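Long-range contacts in NAD-dependent epimerase/dehydratase (Veillonella parvula DSM 2008, PDB 3R6D), which probably binds NAD(P) through a Rossmann-type domain and may act as an epimerase or dehydratase: residues Ile151-Trp156 / Arg203-Val208; Thr155-Asp160 / Ala178-Glu183. All coordinates share one frame; numbering follows the deposited sequence.

Contact 1: Ile151-Trp156 / Arg203-Val208; sequences ILRLTW and RTSIGV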
ATOM      1  N   ILE A 151       6.101  -0.885   5.128  1.00  7.47           N
ATOM      2  CA  ILE A 151       5.877   0.241   4.233  1.00  7.70           C
ATOM      3  C   ILE A 151       6.451  -0.138   2.890  1.00  7.81           C
ATOM      4  O   ILE A 151       7.583  -0.638   2.815  1.00  8.77           O
ATOM      5  CB  ILE A 151       6.508   1.520   4.802  1.00  8.20           C
ATOM      6  CG1 ILE A 151       5.765   1.946   6.098  1.00  9.29           C
ATOM      7  CG2 ILE A 151       6.527   2.621   3.732  1.00  9.01           C
ATOM      8  CD1 ILE A 151       6.525   2.982   6.894  1.00 12.15           C
ATOM      9  N   LEU A 152       5.688   0.079   1.808  1.00  7.72           N
ATOM     10  CA  LEU A 152       6.182  -0.123   0.442  1.00  7.89           C
ATOM     11  C   LEU A 152       6.438   1.233  -0.164  1.00  7.27           C
ATOM     12  O   LEU A 152       5.511   2.019  -0.370  1.00  8.62           O
ATOM     13  CB  LEU A 152       5.151  -0.943  -0.385  1.00  8.91           C
ATOM     14  CG  LEU A 152       4.843  -2.328   0.232  1.00  9.83           C
ATOM     15  CD1 LEU A 152       3.767  -2.973  -0.638  1.00 13.88           C
ATOM     16  CD2 LEU A 152       6.076  -3.170   0.328  1.00 11.34           C
ATOM     17  N   ARG A 153       7.714   1.552  -0.390  1.00  7.34           N
ATOM     18  CA  ARG A 153       8.104   2.817  -1.002  1.00  7.37           C
ATOM     19  C   ARG A 153       8.062   2.687  -2.517  1.00  7.69           C
ATOM     20  O   ARG A 153       8.935   2.048  -3.100  1.00  9.12           O
ATOM     21  CB  ARG A 153       9.503   3.245  -0.545  1.00  8.01           C
ATOM     22  CG  ARG A 153       9.580   3.612   0.930  1.00  8.42           C
ATOM     23  CD  ARG A 153      11.001   3.855   1.384  1.00  8.61           C
ATOM     24  NE  ARG A 153      11.739   2.615   1.573  1.00  9.21           N
ATOM     25  CZ  ARG A 153      12.852   2.266   0.923  1.00  8.90           C
ATOM     26  NH1 ARG A 153      13.299   2.983  -0.122  1.00  9.68           N
ATOM     27  NH2 ARG A 153      13.503   1.154   1.283  1.00  9.66           N
ATOM     28  N   LEU A 154       7.019   3.242  -3.141  1.00  7.98           N
ATOM     29  CA  LEU A 154       6.829   3.045  -4.583  1.00  8.23           C
ATOM     30  C   LEU A 154       7.446   4.167  -5.355  1.00  8.83           C
ATOM     31  O   LEU A 154       7.269   5.339  -5.007  1.00  9.18           O
ATOM     32  CB  LEU A 154       5.346   2.943  -4.932  1.00  9.08           C
ATOM     33  CG  LEU A 154       4.538   1.907  -4.123  1.00  9.05           C
ATOM     34  CD1 LEU A 154       3.146   1.775  -4.705  1.00  9.93           C
ATOM     35  CD2 LEU A 154       5.240   0.533  -4.110  1.00  9.42           C
ATOM     36  N   THR A 155       8.141   3.810  -6.447  1.00  9.64           N
ATOM     37  CA  THR A 155       8.571   4.782  -7.439  1.00 10.38           C
ATOM     38  C   THR A 155       7.368   5.116  -8.367  1.00 10.53           C
ATOM     39  O   THR A 155       6.237   4.789  -8.019  1.00 11.47           O
ATOM     40  CB  THR A 155       9.839   4.310  -8.116  1.00 10.15           C
ATOM     41  OG1 THR A 155      10.319   5.363  -8.972  1.00 10.35           O
ATOM     42  CG2 THR A 155       9.648   3.007  -8.910  1.00 10.67           C
ATOM     43  N   TRP A 156       7.614   5.818  -9.473  1.00 10.48           N
ATOM     44  CA  TRP A 156       6.509   6.391 -10.255  1.00 11.00           C
ATOM     45  C   TRP A 156       5.683   5.313 -10.947  1.00 11.05           C
ATOM     46  O   TRP A 156       6.243   4.444 -11.607  1.00 12.83           O
ATOM     47  CB  TRP A 156       7.103   7.369 -11.282  1.00 11.27           C
ATOM     48  CG  TRP A 156       7.529   8.665 -10.606  1.00 12.30           C
ATOM     49  CD1 TRP A 156       8.758   8.965 -10.063  1.00 11.96           C
ATOM     50  CD2 TRP A 156       6.681   9.766 -10.315  1.00 12.76           C
ATOM     51  NE1 TRP A 156       8.725  10.209  -9.477  1.00 13.57           N
ATOM     52  CE2 TRP A 156       7.452  10.718  -9.610  1.00 13.93           C
ATOM     53  CE3 TRP A 156       5.331  10.046 -10.593  1.00 14.72           C
ATOM     54  CZ2 TRP A 156       6.915  11.952  -9.194  1.00 14.99           C
ATOM     55  CZ3 TRP A 156       4.799  11.274 -10.191  1.00 16.76           C
ATOM     56  CH2 TRP A 156       5.593  12.222  -9.507  1.00 16.05           C
ATOM     57  N   ARG A 203       8.219  -4.709  10.412  1.00 10.72           N
ATOM     58  CA  ARG A 203       8.630  -3.343  10.773  1.00 10.20           C
ATOM     59  C   ARG A 203       9.773  -2.899   9.880  1.00 10.41           C
ATOM     60  O   ARG A 203      10.789  -2.392  10.355  1.00 12.05           O
ATOM     61  CB  ARG A 203       8.959  -3.224  12.256  1.00 10.48           C
ATOM     62  CG  ARG A 203       7.746  -3.532  13.112  1.00 11.95           C
ATOM     63  CD  ARG A 203       8.017  -3.439  14.618  1.00 14.43           C
ATOM     64  NE  ARG A 203       8.550  -2.148  15.060  1.00 16.36           N
ATOM     65  CZ  ARG A 203       7.838  -1.033  15.284  1.00 16.28           C
ATOM     66  NH1 ARG A 203       6.542  -0.989  15.036  1.00 13.89           N
ATOM     67  NH2 ARG A 203       8.443   0.075  15.736  1.00 17.45           N
ATOM     68  N   THR A 204       9.556  -2.992   8.577  1.00  9.96           N
ATOM     69  CA  THR A 204      10.521  -2.506   7.616  1.00  9.97           C
ATOM     70  C   THR A 204       9.840  -1.673   6.523  1.00  8.65           C
ATOM     71  O   THR A 204       8.627  -1.716   6.350  1.00  9.60           O
ATOM     72  CB  THR A 204      11.300  -3.666   6.985  1.00 10.68           C
ATOM     73  OG1 THR A 204      10.380  -4.455   6.263  1.00 12.07           O
ATOM     74  CG2 THR A 204      12.015  -4.508   8.015  1.00 14.24           C
ATOM     75  N   SER A 205      10.661  -0.918   5.812  1.00  9.08           N
ATOM     76  CA  SER A 205      10.242  -0.073   4.715  1.00  8.74           C
ATOM     77  C   SER A 205      11.043  -0.462   3.487  1.00  8.66           C
ATOM     78  O   SER A 205      12.268  -0.288   3.449  1.00 10.36           O
ATOM     79  CB  SER A 205      10.535   1.365   5.053  1.00  9.61           C
ATOM     80  OG  SER A 205      10.153   2.156   3.942  1.00 10.20           O
ATOM     81  N   ILE A 206      10.342  -1.009   2.493  1.00  9.13           N
ATOM     82  CA  ILE A 206      10.977  -1.687   1.362  1.00  9.88           C
ATOM     83  C   ILE A 206      10.567  -0.958   0.076  1.00  8.38           C
ATOM     84  O   ILE A 206       9.376  -0.746  -0.161  1.00  9.38           O
ATOM     85  CB  ILE A 206      10.510  -3.179   1.323  1.00 10.99           C
ATOM     86  CG1 ILE A 206      10.828  -3.899   2.646  1.00 13.72           C
ATOM     87  CG2 ILE A 206      11.149  -3.951   0.160  1.00 13.98           C
ATOM     88  CD1 ILE A 206      12.259  -3.787   3.123  1.00 18.74           C
ATOM     89  N   GLY A 207      11.543  -0.598  -0.765  1.00  8.52           N
ATOM     90  CA  GLY A 207      11.223   0.003  -2.059  1.00  9.32           C
ATOM     91  C   GLY A 207      10.782  -1.062  -3.058  1.00  9.44           C
ATOM     92  O   GLY A 207      11.215  -2.225  -2.973  1.00 10.24           O
ATOM     93  N   VAL A 208       9.933  -0.668  -4.001  1.00  8.70           N
ATOM     94  CA  VAL A 208       9.465  -1.582  -5.051  1.00  9.55           C
ATOM     95  C   VAL A 208       9.668  -0.856  -6.382  1.00  9.40           C
ATOM     96  O   VAL A 208       9.087   0.214  -6.597  1.00  9.79           O
ATOM     97  CB  VAL A 208       7.980  -1.987  -4.863  1.00  9.30           C
ATOM     98  CG1 VAL A 208       7.643  -3.087  -5.855  1.00 11.37           C
ATOM     99  CG2 VAL A 208       7.700  -2.503  -3.459  1.00 10.79           C
TER

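Contact 2: Thr155-Asp160 / Ala178-Glu183; sequences TWLYND and AQVSRE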
ATOM      1  N   THR A 155       8.141   3.810  -6.447  1.00  9.64           N
ATOM      2  CA  THR A 155       8.571   4.782  -7.439  1.00 10.38           C
ATOM      3  C   THR A 155       7.368   5.116  -8.367  1.00 10.53           C
ATOM      4  O   THR A 155       6.237   4.789  -8.019  1.00 11.47           O
ATOM      5  CB  THR A 155       9.839   4.310  -8.116  1.00 10.15           C
ATOM      6  OG1 THR A 155      10.319   5.363  -8.972  1.00 10.35           O
ATOM      7  CG2 THR A 155       9.648   3.007  -8.910  1.00 10.67           C
ATOM      8  N   TRP A 156       7.614   5.818  -9.473  1.00 10.48           N
ATOM      9  CA  TRP A 156       6.509   6.391 -10.255  1.00 11.00           C
ATOM     10  C   TRP A 156       5.683   5.313 -10.947  1.00 11.05           C
ATOM     11  O   TRP A 156       6.243   4.444 -11.607  1.00 12.83           O
ATOM     12  CB  TRP A 156       7.103   7.369 -11.282  1.00 11.27           C
ATOM     13  CG  TRP A 156       7.529   8.665 -10.606  1.00 12.30           C
ATOM     14  CD1 TRP A 156       8.758   8.965 -10.063  1.00 11.96           C
ATOM     15  CD2 TRP A 156       6.681   9.766 -10.315  1.00 12.76           C
ATOM     16  NE1 TRP A 156       8.725  10.209  -9.477  1.00 13.57           N
ATOM     17  CE2 TRP A 156       7.452  10.718  -9.610  1.00 13.93           C
ATOM     18  CE3 TRP A 156       5.331  10.046 -10.593  1.00 14.72           C
ATOM     19  CZ2 TRP A 156       6.915  11.952  -9.194  1.00 14.99           C
ATOM     20  CZ3 TRP A 156       4.799  11.274 -10.191  1.00 16.76           C
ATOM     21  CH2 TRP A 156       5.593  12.222  -9.507  1.00 16.05           C
ATOM     22  N   LEU A 157       4.368   5.391 -10.800  1.00 10.88           N
ATOM     23  CA  LEU A 157       3.486   4.296 -11.213  1.00 11.86           C
ATOM     24  C   LEU A 157       2.938   4.447 -12.626  1.00 12.36           C
ATOM     25  O   LEU A 157       2.721   5.545 -13.119  1.00 14.29           O
ATOM     26  CB  LEU A 157       2.295   4.193 -10.274  1.00 11.70           C
ATOM     27  CG  LEU A 157       2.648   3.834  -8.839  1.00 11.55           C
ATOM     28  CD1 LEU A 157       1.435   4.027  -7.903  1.00 13.24           C
ATOM     29  CD2 LEU A 157       3.134   2.368  -8.759  1.00 12.43           C
ATOM     30  N   TYR A 158       2.679   3.316 -13.271  1.00 13.07           N
ATOM     31  CA  TYR A 158       1.965   3.290 -14.528  1.00 13.75           C
ATOM     32  C   TYR A 158       1.268   1.922 -14.613  1.00 14.11           C
ATOM     33  O   TYR A 158       1.499   1.048 -13.770  1.00 14.67           O
ATOM     34  CB  TYR A 158       2.922   3.578 -15.698  1.00 15.38           C
ATOM     35  CG  TYR A 158       3.926   2.482 -16.016  1.00 14.24           C
ATOM     36  CD1 TYR A 158       3.768   1.690 -17.151  1.00 18.18           C
ATOM     37  CD2 TYR A 158       5.022   2.227 -15.182  1.00 15.21           C
ATOM     38  CE1 TYR A 158       4.674   0.695 -17.466  1.00 18.83           C
ATOM     39  CE2 TYR A 158       5.943   1.223 -15.487  1.00 14.06           C
ATOM     40  CZ  TYR A 158       5.776   0.470 -16.649  1.00 16.57           C
ATOM     41  OH  TYR A 158       6.697  -0.514 -16.977  1.00 18.25           O
ATOM     42  N   ASN A 159       0.421   1.764 -15.626  1.00 16.38           N
ATOM     43  CA  ASN A 159      -0.314   0.526 -15.830  1.00 18.52           C
ATOM     44  C   ASN A 159       0.159  -0.202 -17.049  1.00 20.17           C
ATOM     45  O   ASN A 159       0.192   0.373 -18.141  1.00 20.62           O
ATOM     46  CB  ASN A 159      -1.814   0.803 -15.972  1.00 19.08           C
ATOM     47  CG  ASN A 159      -2.400   1.410 -14.724  1.00 18.72           C
ATOM     48  OD1 ASN A 159      -1.978   1.089 -13.612  1.00 17.84           O
ATOM     49  ND2 ASN A 159      -3.380   2.277 -14.884  1.00 20.48           N
ATOM     50  N   ASP A 160       0.456  -1.485 -16.900  1.00 21.76           N
ATOM     51  CA  ASP A 160       0.795  -2.334 -18.041  1.00 25.16           C
ATOM     52  C   ASP A 160       0.730  -3.791 -17.600  1.00 27.31           C
ATOM     53  O   ASP A 160       1.608  -4.237 -16.847  1.00 24.70           O
ATOM     54  CB  ASP A 160       2.191  -1.983 -18.553  1.00 25.37           C
ATOM     55  CG  ASP A 160       2.546  -2.724 -19.802  1.00 27.49           C
ATOM     56  OD1 ASP A 160       1.863  -3.722 -20.077  1.00 27.41           O
ATOM     57  OD2 ASP A 160       3.502  -2.312 -20.481  1.00 29.18           O
ATOM     58  N   ALA A 178      13.200   4.329 -11.891  1.00 11.07           N
ATOM     59  CA  ALA A 178      12.380   5.510 -12.096  1.00 11.15           C
ATOM     60  C   ALA A 178      10.903   5.191 -12.230  1.00 10.23           C
ATOM     61  O   ALA A 178      10.081   6.121 -12.260  1.00 10.90           O
ATOM     62  CB  ALA A 178      12.852   6.284 -13.316  1.00 11.70           C
ATOM     63  N   GLN A 179      10.542   3.897 -12.297  1.00 10.40           N
ATOM     64  CA  GLN A 179       9.142   3.539 -12.502  1.00 10.68           C
ATOM     65  C   GLN A 179       8.881   2.129 -12.044  1.00 10.51           C
ATOM     66  O   GLN A 179       9.816   1.336 -11.872  1.00 10.91           O
ATOM     67  CB  GLN A 179       8.754   3.668 -13.977  1.00 11.18           C
ATOM     68  CG  GLN A 179       9.513   2.656 -14.840  1.00 12.14           C
ATOM     69  CD  GLN A 179       9.387   2.937 -16.311  1.00 17.04           C
ATOM     70  OE1 GLN A 179       9.280   4.096 -16.718  1.00 21.53           O
ATOM     71  NE2 GLN A 179       9.371   1.882 -17.131  1.00 16.70           N
ATOM     72  N   VAL A 180       7.596   1.812 -11.876  1.00 10.10           N
ATOM     73  CA  VAL A 180       7.161   0.448 -11.602  1.00 10.89           C
ATOM     74  C   VAL A 180       5.670   0.393 -11.973  1.00 11.02           C
ATOM     75  O   VAL A 180       4.932   1.362 -11.790  1.00 11.97           O
ATOM     76  CB  VAL A 180       7.427   0.048 -10.119  1.00 10.48           C
ATOM     77  CG1 VAL A 180       6.547   0.841  -9.173  1.00 11.78           C
ATOM     78  CG2 VAL A 180       7.207  -1.453  -9.907  1.00 11.77           C
ATOM     79  N   SER A 181       5.235  -0.741 -12.503  1.00 11.76           N
ATOM     80  CA  SER A 181       3.821  -0.880 -12.846  1.00 12.41           C
ATOM     81  C   SER A 181       2.976  -1.202 -11.615  1.00 11.16           C
ATOM     82  O   SER A 181       3.440  -1.828 -10.648  1.00 11.72           O
ATOM     83  CB  SER A 181       3.581  -1.922 -13.929  1.00 13.48           C
ATOM     84  OG  SER A 181       3.666  -3.217 -13.372  1.00 14.04           O
ATOM     85  N   ARG A 182       1.708  -0.808 -11.663  1.00 12.16           N
ATOM     86  CA  ARG A 182       0.794  -1.178 -10.583  1.00 11.11           C
ATOM     87  C   ARG A 182       0.644  -2.703 -10.508  1.00 11.51           C
ATOM     88  O   ARG A 182       0.518  -3.271  -9.419  1.00 11.42           O
ATOM     89  CB  ARG A 182      -0.570  -0.479 -10.728  1.00 11.81           C
ATOM     90  CG  ARG A 182      -0.471   1.042 -10.539  1.00 12.47           C
ATOM     91  CD  ARG A 182      -1.809   1.703 -10.437  1.00 13.05           C
ATOM     92  NE  ARG A 182      -1.698   3.137 -10.201  1.00 13.85           N
ATOM     93  CZ  ARG A 182      -1.417   4.033 -11.144  1.00 15.53           C
ATOM     94  NH1 ARG A 182      -1.215   3.646 -12.396  1.00 16.48           N
ATOM     95  NH2 ARG A 182      -1.320   5.329 -10.819  1.00 17.67           N
ATOM     96  N   GLU A 183       0.679  -3.366 -11.664  1.00 12.36           N
ATOM     97  CA  GLU A 183       0.598  -4.829 -11.683  1.00 13.30           C
ATOM     98  C   GLU A 183       1.777  -5.502 -10.979  1.00 12.43           C
ATOM     99  O   GLU A 183       1.575  -6.488 -10.236  1.00 12.62           O
ATOM    100  CB  GLU A 183       0.434  -5.313 -13.129  1.00 15.78           C
ATOM    101  CG  GLU A 183      -0.897  -4.949 -13.796  1.00 16.48           C
ATOM    102  CD  GLU A 183      -0.890  -3.623 -14.550  1.00 18.48           C
ATOM    103  OE1 GLU A 183       0.017  -2.767 -14.340  1.00 16.46           O
ATOM    104  OE2 GLU A 183      -1.824  -3.426 -15.370  1.00 21.67           O
TER

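Contact 1: Ile151-Trp156 / Arg203-Val208
Arg153 rises from one face of the sheet and bends over the next strand to take hold of Ser205 with two nitrogens. Its NE bonds to OG of Ser205 at 2.9 Å, a somewhat bent contact, while NH2 of Arg153 meets the backbone O of Ser205 at 2.9 Å almost straight, with 171° at the hydrogen. Both acceptors lie in the guanidinium plane, although NH2 comes to the carbonyl from above the carbonyl plane. The remaining nitrogen, NH1, is held by a salt bridge to Glu114. A bend at chi3 (-77°) lays one guanidinium face over the Ile206-Gly207 peptide; Gly207 N, 3.3 Å from NH2 of Arg153, is itself a donor, so the two are not hydrogen-bonded. Ser205 presents its hydroxyl by holding OG anti to its backbone N (chi1 178°), and the same OG touches CG2 of Ile151. An alanine here in place of Arg153 would remove both bonds to Ser205 and the salt bridge to Glu114, and would probably loosen the join on this face.

Main-chain bonds set the parallel register: Ile151 N to Thr204 O, Ile206 N to Ile151 O (2.8 Å), Arg153 N to Ile206 O, and Val208 N to Arg153 O. On the other face of the sheet, Leu154 lies alongside Val208, CD2 to CB 3.8 Å, and Leu152 crosses the same valine obliquely.

Strand 148-158 is flanked on its other edge by strand 102-108, and all three parallel neighbours belong to the largely parallel sheet of a Rossmann-type fold, with helices on both faces: 182-193 against Leu152 and Leu154, 129-144 against Ile151.

Contact 2: Thr155-Asp160 / Ala178-Glu183
Arg182 and Tyr158, with Leu157 beside them, carry most of this junction, where strand 148-158 ends beside the short parallel strand 179-181 and a helix starts. The extended chain of Arg182 runs back over Leu157, whose CB sits 3.8 Å above the guanidinium plane, directly over its centre. At the guanidinium edge NH1 of Arg182 donates to OD1 of Asn159 at 2.9 Å, reaching that oxygen from above the amide plane. The backbone N of Arg182 bonds to O of Tyr158 at 2.8 Å, nearly along the C=O axis, tying helix 182-193 to the strand. Val180 N bonds to Trp156 O at 3.0 Å, while the bond from Tyr158 N to Val180 O is weak.

Tyr158 holds its ring in the crowded position between backbone N and carbonyl carbon (chi1 70°), across the other strand. CB of Ser181 lies over one ring face near the rim, and CE2 of Tyr158 comes within 3.6 Å of Val180 C. The phenol oxygen bonds to Glu210, which also accepts from NE2 of Gln179. On the opposite face of the strand pair, CD2 of Leu157 packs beside CG1 of Val180.

Ser181 is the N-cap, its OG capping the N of Ala184, and OE1 of Glu183 accepts from Asp160 N at 2.9 Å. Polar groups thus hold the strand's exit to the helix start, whose N-terminus would probably ease the charge of Glu183.

Overall arrangement
Strand 148-158 is the common element: along the chain it first pairs with 204-208 in contact 1 and then, past Thr155 and Trp156, which both contacts share, with 179-181 in contact 2. The centres are 13 Å apart, and the two meet where Val208 O packs on Val180 CG1 at 3.7 Å. After 179-181 the chain runs through helix 182-193 to strand 204-209 and so returns to the same sheet. One strand therefore parts from one parallel neighbour and takes up another, carrying the sheet from the buried body of the Rossmann-type fold, at contact 1, to the partly buried region of contact 2.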